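Transferrin (Manduca sexta, PDB 6WB6) transports iron, binding a single ferric ion per molecule together with a carbonate anion. Local coordinates at residues T129-R134 against C266-R271; T157-S162 against G216-T221; G123-L128 against I342-G347; V93-K98 against I224-F229; L100-N103 against Q107-G110. One frame throughout, in Å; residues are numbered along the deposited sequence.

From the N terminus, 93-98 opens contact 4 at strand 90-97, and contact 5 closes first, a small loop between 100-103 and 107-110. Helix 121-131 then opens contact 3 (at 123-128) and contact 1 (at 129-134), and 157-162 opens contact 2. The closures follow in turn: contact 2 at 216-221, contact 4 at 224-229, contact 1 at 266-271 and contact 3 at 342-347. Contact 2 is thus nested in contact 1, and contact 1 in contact 3; contact 4 encloses contacts 2 and 5 and crosses contacts 1 and 3. Together they tie helices 121-131, 147-158 and 223-229 to one mixed sheet, with contact 3 reaching the segment after helix 338-342.

Contact 1 (T129-R134 against C266-R271); sequences TMLMKR and CSWAAR. With NAG (2-acetamido-2-deoxy-beta-D-glucopyranose), chain C.
Met130 and Trp268 carry this contact, and all of it across the two segments is apolar. Over the indole, Met130 CG sits 3.3 Å above one face, offset toward the rim of the ring, and Met130 CB approaches Trp268 CE3 obliquely at 3.3 Å, a tight fit. The two side chains lie alongside each other, pointing opposite ways. Trp268 CG lies between its own backbone N and carbonyl carbon (chi1 42°), and this turn carries the ring toward Met130 and Leu131 of helix 121-131. Further apolar contacts complete the interface. Leu131 CD2 meets the ring at its edge, near the plane, 4.0 Å from Trp268 CZ3, while Met130 bends at chi2 and sets CE 3.9 Å from Ala269 CB. An alanine in place of Trp268 would probably open a gap beside Met130 CB and CG and remove the ring edge that Leu131 CD2 meets. Trp268 O accepts a hydrogen bond from Asn337 ND2. The attached N-acetylglucosamine packs against 267-269, its O7 3.3 Å from Ala269 CA. The same strand leads to Arg271, which borders a bound carbonate. With no hydrogen bond between these two segments, the hold they have on each other is apolar packing.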
# COMPACT_ATOMS: atom_id res chain seq x y z
N THR A 129 -21.47 -2.95 5.18
CA THR A 129 -22.13 -1.65 5.20
C THR A 129 -23.59 -1.78 5.59
O THR A 129 -24.11 -0.96 6.35
CB THR A 129 -22.00 -0.95 3.82
OG1 THR A 129 -20.62 -0.67 3.54
CG2 THR A 129 -22.77 0.38 3.78
N MET A 130 -24.28 -2.80 5.07
CA MET A 130 -25.72 -2.94 5.29
C MET A 130 -26.03 -3.62 6.61
O MET A 130 -26.90 -3.15 7.36
CB MET A 130 -26.36 -3.74 4.13
CG MET A 130 -26.18 -3.07 2.75
SD MET A 130 -26.54 -1.29 2.90
CE MET A 130 -25.94 -0.65 1.34
N LEU A 131 -25.37 -4.73 6.91
CA LEU A 131 -25.64 -5.46 8.14
C LEU A 131 -25.37 -4.62 9.37
O LEU A 131 -26.11 -4.69 10.36
CB LEU A 131 -24.80 -6.73 8.20
CG LEU A 131 -25.05 -7.75 7.09
CD1 LEU A 131 -24.14 -8.92 7.31
CD2 LEU A 131 -26.50 -8.21 7.07
N MET A 132 -24.29 -3.83 9.34
CA MET A 132 -23.93 -3.04 10.51
C MET A 132 -25.02 -2.06 10.90
O MET A 132 -24.98 -1.51 12.00
CB MET A 132 -22.64 -2.27 10.25
CG MET A 132 -22.77 -1.11 9.25
SD MET A 132 -21.24 -0.18 9.17
CE MET A 132 -21.39 0.64 10.76
N LYS A 133 -25.96 -1.78 10.00
CA LYS A 133 -27.12 -0.99 10.35
C LYS A 133 -28.13 -1.76 11.19
O LYS A 133 -29.20 -1.22 11.48
CB LYS A 133 -27.83 -0.49 9.09
CG LYS A 133 -26.96 0.23 8.10
CD LYS A 133 -27.83 0.82 7.05
CE LYS A 133 -27.01 1.38 5.92
NZ LYS A 133 -27.71 1.14 4.65
N ARG A 134 -27.85 -3.01 11.52
CA ARG A 134 -28.84 -3.87 12.16
C ARG A 134 -28.40 -4.15 13.58
O ARG A 134 -27.25 -4.55 13.81
CB ARG A 134 -29.03 -5.17 11.38
CG ARG A 134 -29.24 -4.94 9.91
CD ARG A 134 -29.70 -6.19 9.26
NE ARG A 134 -31.13 -6.38 9.43
CZ ARG A 134 -32.05 -5.87 8.62
NH1 ARG A 134 -31.68 -5.14 7.58
NH2 ARG A 134 -33.35 -6.10 8.85
N CYS A 266 -33.17 -8.62 -6.63
CA CYS A 266 -33.21 -7.60 -5.60
C CYS A 266 -31.82 -7.48 -5.02
O CYS A 266 -31.20 -8.50 -4.66
CB CYS A 266 -34.20 -7.96 -4.50
SG CYS A 266 -33.91 -9.59 -3.81
N SER A 267 -31.34 -6.24 -4.91
CA SER A 267 -29.94 -5.94 -4.64
C SER A 267 -29.88 -4.76 -3.70
O SER A 267 -30.53 -3.75 -3.94
CB SER A 267 -29.18 -5.64 -5.94
OG SER A 267 -27.90 -5.06 -5.67
N TRP A 268 -29.11 -4.88 -2.62
CA TRP A 268 -29.04 -3.79 -1.66
C TRP A 268 -28.04 -2.70 -2.05
O TRP A 268 -28.13 -1.58 -1.54
CB TRP A 268 -28.71 -4.30 -0.25
CG TRP A 268 -27.66 -5.37 -0.09
CD1 TRP A 268 -26.80 -5.86 -1.04
CD2 TRP A 268 -27.38 -6.10 1.11
NE1 TRP A 268 -26.01 -6.83 -0.50
CE2 TRP A 268 -26.34 -7.00 0.82
CE3 TRP A 268 -27.90 -6.06 2.41
CZ2 TRP A 268 -25.82 -7.86 1.78
CZ3 TRP A 268 -27.39 -6.91 3.35
CH2 TRP A 268 -26.35 -7.81 3.03
N ALA A 269 -27.09 -3.01 -2.93
CA ALA A 269 -26.18 -1.99 -3.43
C ALA A 269 -25.51 -2.50 -4.69
O ALA A 269 -25.48 -3.71 -4.95
CB ALA A 269 -25.13 -1.60 -2.39
N ALA A 270 -24.94 -1.56 -5.46
CA ALA A 270 -24.22 -1.88 -6.67
C ALA A 270 -22.87 -1.17 -6.67
O ALA A 270 -22.72 -0.10 -6.10
CB ALA A 270 -25.01 -1.49 -7.91
N ARG A 271 -21.90 -1.78 -7.31
CA ARG A 271 -20.68 -1.04 -7.63
C ARG A 271 -20.92 -0.23 -8.89
O ARG A 271 -21.26 -0.81 -9.94
CB ARG A 271 -19.52 -1.99 -7.81
CG ARG A 271 -18.22 -1.29 -7.98
CD ARG A 271 -17.16 -2.32 -8.06
NE ARG A 271 -15.84 -1.74 -8.09
CZ ARG A 271 -14.73 -2.47 -8.22
NH1 ARG A 271 -14.81 -3.80 -8.29
NH2 ARG A 271 -13.57 -1.87 -8.27
C1 NAG C . -30.59 1.07 -2.19
C2 NAG C . -31.22 0.09 -3.17
C3 NAG C . -32.74 -0.02 -3.05
C4 NAG C . -33.23 -0.04 -1.60
C5 NAG C . -32.44 0.90 -0.70
C6 NAG C . -32.70 0.56 0.75
C7 NAG C . -29.83 -0.06 -5.19
C8 NAG C . -29.75 0.40 -6.62
N2 NAG C . -30.84 0.48 -4.51
O3 NAG C . -33.10 -1.25 -3.70
O4 NAG C . -34.58 0.43 -1.47
O5 NAG C . -31.03 0.79 -0.87
O6 NAG C . -32.32 -0.80 0.90
O7 NAG C . -29.04 -0.87 -4.73

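Contact 2 (T157-S162 against G216-T221); sequences TFFAKS and GEVAFT
Val218, at the start of strand 218-222, makes the first and looser touch: its CG1 stands 4.5 Å from Phe159 CE1, approaching that ring obliquely. Its other methyl, CG2, turns to the nearby Phe220 and lies 4.0 Å above one face of the ring, offset toward the rim. Phe220, two residues on in a strand that pairs with 90-97, makes the closer touch. Phe159 CZ arrives at the Phe220 edge, near its plane, 3.7 Å from Phe220 CE2. The planes are inclined at 54° and the centroids of the two rings lie 5.9 Å apart. Phe159 is the first residue past helix 147-158; with CG beside its backbone N (chi1 -62°), its ring projects from the turn toward the sheet. Phe158 CD2 lies over one face of that ring, 3.7 Å above the plane and offset toward the rim. Helix 121-131 joins in, with Pro127 on Phe220 and Leu131 on Phe159. Buried carbon meets carbon throughout, so the hold of Phe159 on strand 218-222 is wholly apolar, adding to the backbone bonds that Phe158 and Ala160 make nearby, in the same core that backs the anion-binding turn at Gly123.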
# COMPACT_ATOMS: atom_id res chain seq x y z
N THR A 157 -18.31 -13.63 14.77
CA THR A 157 -19.30 -13.72 15.83
C THR A 157 -20.74 -13.73 15.31
O THR A 157 -21.63 -14.23 16.01
CB THR A 157 -19.11 -12.52 16.78
OG1 THR A 157 -17.95 -12.75 17.58
CG2 THR A 157 -20.32 -12.27 17.66
N PHE A 158 -20.99 -13.20 14.12
CA PHE A 158 -22.36 -13.15 13.60
C PHE A 158 -22.67 -14.40 12.79
O PHE A 158 -23.73 -15.02 12.96
CB PHE A 158 -22.52 -11.89 12.73
CG PHE A 158 -23.93 -11.62 12.24
CD1 PHE A 158 -24.92 -11.14 13.09
CD2 PHE A 158 -24.24 -11.77 10.91
CE1 PHE A 158 -26.18 -10.85 12.61
CE2 PHE A 158 -25.51 -11.47 10.44
CZ PHE A 158 -26.47 -11.02 11.29
N PHE A 159 -21.78 -14.77 11.90
CA PHE A 159 -21.92 -15.99 11.14
C PHE A 159 -21.31 -17.14 11.92
O PHE A 159 -20.38 -16.96 12.71
CB PHE A 159 -21.28 -15.83 9.75
CG PHE A 159 -21.91 -14.73 8.91
CD1 PHE A 159 -23.26 -14.78 8.58
CD2 PHE A 159 -21.17 -13.67 8.44
CE1 PHE A 159 -23.87 -13.78 7.81
CE2 PHE A 159 -21.76 -12.67 7.67
CZ PHE A 159 -23.11 -12.73 7.35
N ALA A 160 -21.92 -18.32 11.77
CA ALA A 160 -21.39 -19.52 12.40
C ALA A 160 -20.05 -19.88 11.80
O ALA A 160 -19.09 -20.17 12.52
CB ALA A 160 -22.38 -20.68 12.20
N LYS A 161 -19.99 -19.92 10.48
CA LYS A 161 -18.77 -20.17 9.75
C LYS A 161 -18.84 -19.32 8.50
O LYS A 161 -19.92 -18.89 8.08
CB LYS A 161 -18.62 -21.65 9.37
CG LYS A 161 -18.63 -22.62 10.50
CD LYS A 161 -18.31 -24.04 9.99
CE LYS A 161 -17.93 -24.96 11.14
NZ LYS A 161 -17.97 -26.37 10.71
N SER A 162 -17.68 -19.06 7.91
CA SER A 162 -17.66 -18.32 6.65
C SER A 162 -16.51 -18.82 5.80
O SER A 162 -15.73 -19.68 6.21
CB SER A 162 -17.56 -16.82 6.89
OG SER A 162 -18.42 -16.40 7.94
N GLY A 216 -22.90 -24.24 2.50
CA GLY A 216 -23.11 -22.88 2.95
C GLY A 216 -24.57 -22.52 2.94
O GLY A 216 -25.37 -23.14 2.26
N GLU A 217 -24.93 -21.50 3.71
CA GLU A 217 -26.34 -21.14 3.84
C GLU A 217 -26.67 -19.76 3.29
O GLU A 217 -27.86 -19.46 3.12
CB GLU A 217 -26.77 -21.22 5.30
CG GLU A 217 -27.03 -22.64 5.79
CD GLU A 217 -26.90 -22.74 7.30
OE1 GLU A 217 -25.95 -22.10 7.82
OE2 GLU A 217 -27.73 -23.43 7.94
N VAL A 218 -25.68 -18.93 3.02
CA VAL A 218 -25.88 -17.66 2.35
C VAL A 218 -24.61 -17.35 1.57
O VAL A 218 -23.51 -17.67 2.02
CB VAL A 218 -26.21 -16.54 3.37
CG1 VAL A 218 -25.08 -16.39 4.37
CG2 VAL A 218 -26.48 -15.24 2.67
N ALA A 219 -24.77 -16.77 0.39
CA ALA A 219 -23.65 -16.39 -0.47
C ALA A 219 -23.82 -14.92 -0.79
O ALA A 219 -24.93 -14.48 -1.09
CB ALA A 219 -23.62 -17.21 -1.77
N PHE A 220 -22.75 -14.16 -0.64
CA PHE A 220 -22.72 -12.77 -1.06
C PHE A 220 -21.92 -12.67 -2.36
O PHE A 220 -20.72 -12.92 -2.37
CB PHE A 220 -22.11 -11.90 0.04
CG PHE A 220 -22.85 -11.99 1.36
CD1 PHE A 220 -24.04 -11.31 1.54
CD2 PHE A 220 -22.38 -12.76 2.40
CE1 PHE A 220 -24.73 -11.38 2.74
CE2 PHE A 220 -23.08 -12.84 3.61
CZ PHE A 220 -24.25 -12.15 3.77
N THR A 221 -22.60 -12.32 -3.45
CA THR A 221 -21.92 -12.27 -4.72
C THR A 221 -22.63 -11.24 -5.60
O THR A 221 -23.28 -10.31 -5.10
CB THR A 221 -21.85 -13.70 -5.28
OG1 THR A 221 -21.16 -13.70 -6.51
CG2 THR A 221 -23.28 -14.30 -5.45

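Contact 3 (G123-L128 against I342-G347); sequences GYKIPL and IERGHG. With CO3 (carbonate ion), chain G.
Arg344 NH1, 3.8 Å from Leu128 CD1, makes a salt bridge to Glu151 OE2, which His346 NE2 also grips by a hydrogen bond, while Arg344 NH2 makes one to Asp377 in the second transferrin-like repeat; the pair of carboxylates probably helps fix the guanidinium over Leu128. Leu128 CD1 lies 3.8 Å above one face of that flat group, offset toward its rim. The same methyl sits 3.2 Å above the Tyr124 ring, near the rim. Arg344 starts out extended, with CG anti to its backbone nitrogen (chi1 179°), which carries CD to 3.9 Å from Leu128 CB and 3.8 Å from Lys125 O. The bend at chi3 (69°) then turns NE and the guanidinium so that its face meets Leu128. Helix 121-131 has a wider pi-type turn at 123-125, and beside it is the anion site of the transferrin fold: Gly123 N donates to carbonate O2 at 3.1 Å (N-H...O 153°), and Val122 N, Thr116 OG1 and Arg120 NE also bind the ion. Lys125 O approaches the guanidinium obliquely. Arg344 NE, unlike the two terminal nitrogens, is buried with no partner in the model.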
# COMPACT_ATOMS: atom_id res chain seq x y z
N GLY A 123 -19.02 -9.08 -1.76
CA GLY A 123 -18.82 -10.14 -0.80
C GLY A 123 -18.32 -9.71 0.55
O GLY A 123 -18.17 -10.55 1.44
N TYR A 124 -18.07 -8.42 0.76
CA TYR A 124 -17.53 -7.98 2.04
C TYR A 124 -17.91 -6.56 2.46
O TYR A 124 -18.59 -6.38 3.47
CB TYR A 124 -16.02 -8.13 2.00
CG TYR A 124 -15.33 -7.97 3.30
CD1 TYR A 124 -15.11 -9.06 4.13
CD2 TYR A 124 -14.87 -6.73 3.70
CE1 TYR A 124 -14.44 -8.91 5.34
CE2 TYR A 124 -14.20 -6.56 4.92
CZ TYR A 124 -13.99 -7.65 5.73
OH TYR A 124 -13.31 -7.46 6.93
N LYS A 125 -17.46 -5.56 1.69
CA LYS A 125 -17.71 -4.17 2.03
C LYS A 125 -19.19 -3.85 2.03
O LYS A 125 -19.67 -3.16 2.92
CB LYS A 125 -16.97 -3.24 1.07
CG LYS A 125 -15.47 -3.51 1.00
CD LYS A 125 -14.72 -2.43 0.28
CE LYS A 125 -14.92 -2.50 -1.23
NZ LYS A 125 -14.24 -1.34 -1.92
N ILE A 126 -19.92 -4.31 1.03
CA ILE A 126 -21.35 -4.04 0.97
C ILE A 126 -22.02 -4.78 2.12
O ILE A 126 -22.70 -4.15 2.95
CB ILE A 126 -21.90 -4.41 -0.42
CG1 ILE A 126 -21.39 -3.38 -1.46
CG2 ILE A 126 -23.42 -4.51 -0.43
CD1 ILE A 126 -21.95 -3.59 -2.82
N PRO A 127 -21.84 -6.09 2.26
CA PRO A 127 -22.49 -6.76 3.40
C PRO A 127 -22.18 -6.08 4.72
O PRO A 127 -23.07 -5.92 5.57
CB PRO A 127 -21.92 -8.17 3.32
CG PRO A 127 -21.74 -8.42 1.90
CD PRO A 127 -21.27 -7.08 1.32
N LEU A 128 -20.93 -5.68 4.94
CA LEU A 128 -20.62 -5.01 6.19
C LEU A 128 -21.37 -3.70 6.29
O LEU A 128 -21.90 -3.37 7.36
CB LEU A 128 -19.12 -4.80 6.33
CG LEU A 128 -18.32 -6.00 6.82
CD1 LEU A 128 -16.83 -5.81 6.58
CD2 LEU A 128 -18.54 -6.23 8.28
N ILE A 342 -18.61 3.59 0.56
CA ILE A 342 -17.35 4.31 0.62
C ILE A 342 -17.15 4.90 2.01
O ILE A 342 -16.04 4.89 2.56
CB ILE A 342 -17.31 5.40 -0.49
CG1 ILE A 342 -17.03 4.78 -1.87
CG2 ILE A 342 -16.27 6.42 -0.16
CD1 ILE A 342 -17.43 5.69 -3.07
N GLU A 343 -18.21 5.42 2.61
CA GLU A 343 -18.10 6.07 3.92
C GLU A 343 -18.27 5.09 5.07
O GLU A 343 -18.30 5.52 6.22
CB GLU A 343 -19.13 7.20 4.03
CG GLU A 343 -18.80 8.37 3.10
CD GLU A 343 -19.83 9.50 3.19
OE1 GLU A 343 -20.94 9.25 3.68
OE2 GLU A 343 -19.51 10.65 2.78
N ARG A 344 -18.34 3.79 4.79
CA ARG A 344 -18.45 2.81 5.87
C ARG A 344 -17.44 3.09 6.97
O ARG A 344 -16.26 3.39 6.72
CB ARG A 344 -18.23 1.39 5.36
CG ARG A 344 -18.32 0.34 6.46
CD ARG A 344 -18.40 -1.02 5.84
NE ARG A 344 -17.14 -1.35 5.21
CZ ARG A 344 -16.09 -1.86 5.84
NH1 ARG A 344 -16.14 -2.10 7.14
NH2 ARG A 344 -14.98 -2.12 5.17
N GLY A 345 -17.92 2.98 8.20
CA GLY A 345 -17.08 3.07 9.37
C GLY A 345 -17.36 1.91 10.32
O GLY A 345 -17.86 0.84 9.92
N HIS A 346 -17.06 2.13 11.59
CA HIS A 346 -17.20 1.09 12.60
C HIS A 346 -17.95 1.58 13.83
O HIS A 346 -17.87 0.97 14.90
CB HIS A 346 -15.81 0.56 12.95
CG HIS A 346 -15.07 -0.00 11.77
ND1 HIS A 346 -14.31 0.78 10.93
CD2 HIS A 346 -15.01 -1.27 11.28
CE1 HIS A 346 -13.81 0.02 9.97
NE2 HIS A 346 -14.22 -1.23 10.16
N GLY A 347 -18.72 2.65 13.69
CA GLY A 347 -19.40 3.23 14.83
C GLY A 347 -18.53 4.24 15.55
O GLY A 347 -17.31 4.11 15.62
C CO3 G . -16.59 -8.39 -5.11
O1 CO3 G . -15.50 -8.82 -5.66
O2 CO3 G . -16.91 -8.91 -3.98
O3 CO3 G . -17.35 -7.46 -5.62

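Contact 4 (V93-K98 against I224-F229); sequences VIVVHK and IFTRKF
This is a small, buried strand-against-helix packing contact between strand 90-97 and helix 223-229, in which Val93 and Val95 of the strand meet Thr226 of the helix. The two valines, alternate residues, point from the same face of the strand, and both send a CG2 methyl to the threonine. Val93 CG2 lies 3.8 Å from Thr226 OG1, the two side chains crossing at a slant. Val95 and Thr226 reach toward each other tip to tip, with Val95 CG2 3.9 Å from Thr226 OG1 and 4.0 Å from Thr226 CG2. Val95 directs this methyl at the helix by holding CG1 anti to the backbone N (chi1 -180°), which places CG2 beside that N. No hydrogen bond passes between the segments. The hydroxyl of Thr226 is nevertheless satisfied, because OG1 sits beside its own backbone N (chi1 -58°) and bonds to Lys222 O one turn back in the chain. The polar atom can therefore lie against the valine methyls without a partner in the strand. Strand 218-222 runs straight into helix 223-229 and pairs antiparallel with 90-97, Thr221 O probably accepting from Val93 N. Helix 203-213 packs beside Val95 through Leu208 and Leu211, Tyr251 of strand 249-252 touches both Val93 and Thr226, and the ring of the preceding helix residue, Phe225, meets that of the iron ligand Tyr204.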
# COMPACT_ATOMS: atom_id res chain seq x y z
N VAL A 93 -25.70 -9.11 -4.44
CA VAL A 93 -26.87 -9.89 -4.10
C VAL A 93 -26.54 -10.82 -2.96
O VAL A 93 -25.37 -11.10 -2.66
CB VAL A 93 -27.43 -10.69 -5.32
CG1 VAL A 93 -27.96 -9.71 -6.37
CG2 VAL A 93 -26.44 -11.60 -5.90
N ILE A 94 -27.60 -11.29 -2.31
CA ILE A 94 -27.57 -12.30 -1.26
C ILE A 94 -28.28 -13.53 -1.82
O ILE A 94 -29.43 -13.43 -2.27
CB ILE A 94 -28.29 -11.82 0.01
CG1 ILE A 94 -27.82 -10.42 0.44
CG2 ILE A 94 -28.07 -12.84 1.13
CD1 ILE A 94 -28.64 -9.85 1.55
N VAL A 95 -27.62 -14.68 -1.83
CA VAL A 95 -28.16 -15.89 -2.44
C VAL A 95 -28.27 -16.98 -1.37
O VAL A 95 -27.29 -17.28 -0.68
CB VAL A 95 -27.33 -16.36 -3.65
CG1 VAL A 95 -27.94 -17.63 -4.28
CG2 VAL A 95 -27.19 -15.22 -4.74
N VAL A 96 -29.45 -17.58 -1.26
CA VAL A 96 -29.77 -18.61 -0.27
C VAL A 96 -30.42 -19.80 -0.97
O VAL A 96 -30.85 -19.72 -2.12
CB VAL A 96 -30.70 -18.07 0.83
CG1 VAL A 96 -30.02 -17.01 1.62
CG2 VAL A 96 -31.99 -17.52 0.21
N HIS A 97 -30.48 -20.92 -0.24
CA HIS A 97 -31.27 -22.06 -0.68
C HIS A 97 -32.74 -21.71 -0.55
O HIS A 97 -33.12 -21.00 0.39
CB HIS A 97 -30.96 -23.30 0.16
CG HIS A 97 -29.58 -23.84 -0.04
ND1 HIS A 97 -28.50 -23.42 0.70
CD2 HIS A 97 -29.10 -24.77 -0.90
CE1 HIS A 97 -27.41 -24.06 0.30
NE2 HIS A 97 -27.75 -24.88 -0.67
N LYS A 98 -33.56 -22.17 -1.49
CA LYS A 98 -34.97 -21.76 -1.50
C LYS A 98 -35.68 -22.10 -0.20
O LYS A 98 -36.57 -21.35 0.24
CB LYS A 98 -35.71 -22.42 -2.67
CG LYS A 98 -35.93 -23.90 -2.56
CD LYS A 98 -37.07 -24.34 -3.50
CE LYS A 98 -37.22 -25.85 -3.57
NZ LYS A 98 -38.34 -26.25 -4.48
N ILE A 224 -24.29 -11.27 -12.16
CA ILE A 224 -23.86 -11.85 -13.41
C ILE A 224 -23.27 -13.23 -13.18
O ILE A 224 -23.53 -14.16 -13.95
CB ILE A 224 -22.89 -10.90 -14.14
CG1 ILE A 224 -22.54 -11.45 -15.51
CG2 ILE A 224 -21.62 -10.67 -13.32
CD1 ILE A 224 -21.87 -10.42 -16.43
N PHE A 225 -22.50 -13.39 -12.09
CA PHE A 225 -22.01 -14.73 -11.76
C PHE A 225 -23.12 -15.60 -11.20
O PHE A 225 -23.03 -16.83 -11.31
CB PHE A 225 -20.85 -14.67 -10.76
CG PHE A 225 -19.52 -14.49 -11.42
CD1 PHE A 225 -19.06 -13.24 -11.72
CD2 PHE A 225 -18.74 -15.58 -11.77
CE1 PHE A 225 -17.87 -13.06 -12.34
CE2 PHE A 225 -17.52 -15.39 -12.39
CZ PHE A 225 -17.10 -14.13 -12.68
N THR A 226 -24.15 -15.01 -10.61
CA THR A 226 -25.27 -15.83 -10.15
C THR A 226 -26.06 -16.36 -11.34
O THR A 226 -26.38 -17.55 -11.41
CB THR A 226 -26.16 -15.03 -9.21
OG1 THR A 226 -25.39 -14.55 -8.09
CG2 THR A 226 -27.31 -15.88 -8.70
N ARG A 227 -26.35 -15.49 -12.29
CA ARG A 227 -27.09 -15.91 -13.47
C ARG A 227 -26.31 -16.96 -14.27
O ARG A 227 -26.87 -17.98 -14.66
CB ARG A 227 -27.43 -14.68 -14.30
CG ARG A 227 -28.45 -13.84 -13.61
CD ARG A 227 -28.95 -12.71 -14.48
NE ARG A 227 -29.66 -13.19 -15.65
CZ ARG A 227 -30.92 -13.59 -15.65
NH1 ARG A 227 -31.63 -13.56 -14.53
NH2 ARG A 227 -31.47 -14.01 -16.78
N LYS A 228 -25.02 -16.74 -14.48
CA LYS A 228 -24.26 -17.70 -15.27
C LYS A 228 -24.08 -19.03 -14.55
O LYS A 228 -24.01 -20.08 -15.19
CB LYS A 228 -22.89 -17.13 -15.62
CG LYS A 228 -22.99 -15.89 -16.43
CD LYS A 228 -21.63 -15.41 -16.88
CE LYS A 228 -21.82 -14.28 -17.82
NZ LYS A 228 -20.54 -13.58 -18.06
N PHE A 229 -24.00 -18.99 -13.22
CA PHE A 229 -23.88 -20.22 -12.46
C PHE A 229 -25.03 -21.15 -12.79
O PHE A 229 -24.86 -22.37 -12.81
CB PHE A 229 -23.85 -19.90 -10.95
CG PHE A 229 -23.63 -21.10 -10.05
CD1 PHE A 229 -22.37 -21.66 -9.90
CD2 PHE A 229 -24.67 -21.63 -9.31
CE1 PHE A 229 -22.18 -22.74 -9.05
CE2 PHE A 229 -24.49 -22.70 -8.48
CZ PHE A 229 -23.25 -23.26 -8.34

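Contact 5 (L100-N103 against Q107-G110); sequences LPIN and QLKG
Gln107 reaches back over Ile102 to the main chain of Asn103. Its CB packs 3.7 Å from Ile102 CG1, and the chain runs out extended beyond CG, alongside the isoleucine. Gln107 CD comes within 3.8 Å of Asn103 N, and OE1 takes the hydrogen bond from that N at 2.8 Å, with an N-H...O angle of 158°. The donor is tilted 34° from the carbonyl plane. Gln107 OE1 also lies 3.2 Å from Ile102 CA. On the Leu108 side, Ile102 points CD1 to Leu108 CD2, 3.8 Å away, and both side chains touch Leu252 of strand 249-252. A glycine at Ile102 would probably open a gap between Gln107 CB, Leu108 CD2 and Leu252 and leave the glutamine chain less closely packed at CB. The loop between strands 90-97 and 112-114 is thus closed by a side-chain amide that binds a backbone N-H, while the adjoining isoleucine adds apolar packing between the two segments.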
# COMPACT_ATOMS: atom_id res chain seq x y z
N LEU A 100 -34.33 -22.23 2.84
CA LEU A 100 -33.80 -21.61 4.05
C LEU A 100 -34.93 -20.90 4.80
O LEU A 100 -35.53 -19.96 4.26
CB LEU A 100 -32.70 -20.62 3.74
CG LEU A 100 -32.13 -19.80 4.93
CD1 LEU A 100 -31.18 -20.60 5.80
CD2 LEU A 100 -31.41 -18.55 4.40
N PRO A 101 -35.21 -21.28 6.05
CA PRO A 101 -36.22 -20.56 6.82
C PRO A 101 -35.72 -19.18 7.17
O PRO A 101 -34.86 -19.02 8.05
CB PRO A 101 -36.42 -21.44 8.05
CG PRO A 101 -35.13 -22.09 8.24
CD PRO A 101 -34.49 -22.24 6.90
N ILE A 102 -36.21 -18.17 6.46
CA ILE A 102 -35.75 -16.81 6.67
C ILE A 102 -36.80 -15.86 6.14
O ILE A 102 -37.39 -16.10 5.08
CB ILE A 102 -34.37 -16.57 5.99
CG1 ILE A 102 -33.82 -15.21 6.40
CG2 ILE A 102 -34.47 -16.64 4.47
CD1 ILE A 102 -32.34 -15.06 6.08
N ASN A 103 -37.07 -14.80 6.89
CA ASN A 103 -38.02 -13.79 6.46
C ASN A 103 -37.56 -12.39 6.87
O ASN A 103 -38.35 -11.45 6.78
CB ASN A 103 -39.42 -14.09 7.02
CG ASN A 103 -39.91 -15.49 6.67
OD1 ASN A 103 -39.82 -16.42 7.49
ND2 ASN A 103 -40.43 -15.66 5.45
N GLN A 107 -32.02 -12.60 10.41
CA GLN A 107 -31.87 -14.04 10.47
C GLN A 107 -30.69 -14.54 9.66
O GLN A 107 -30.51 -15.76 9.55
CB GLN A 107 -33.17 -14.68 10.00
CG GLN A 107 -34.30 -14.45 11.03
CD GLN A 107 -35.67 -14.51 10.43
OE1 GLN A 107 -35.89 -15.21 9.45
NE2 GLN A 107 -36.60 -13.75 11.00
N LEU A 108 -29.88 -13.65 9.10
CA LEU A 108 -28.61 -14.09 8.56
C LEU A 108 -27.66 -14.49 9.68
O LEU A 108 -26.67 -15.19 9.42
CB LEU A 108 -27.98 -13.00 7.68
CG LEU A 108 -28.69 -12.78 6.33
CD1 LEU A 108 -28.06 -11.65 5.55
CD2 LEU A 108 -28.72 -14.08 5.49
N LYS A 109 -27.99 -14.10 10.90
CA LYS A 109 -27.16 -14.42 12.05
C LYS A 109 -27.10 -15.92 12.24
O LYS A 109 -28.10 -16.61 12.12
CB LYS A 109 -27.71 -13.77 13.33
CG LYS A 109 -26.90 -14.12 14.61
CD LYS A 109 -27.56 -13.54 15.87
CE LYS A 109 -26.55 -12.89 16.87
NZ LYS A 109 -25.50 -13.83 17.38
N GLY A 110 -25.91 -16.41 12.57
CA GLY A 110 -25.73 -17.81 12.81
C GLY A 110 -25.62 -18.65 11.56
O GLY A 110 -25.42 -19.87 11.68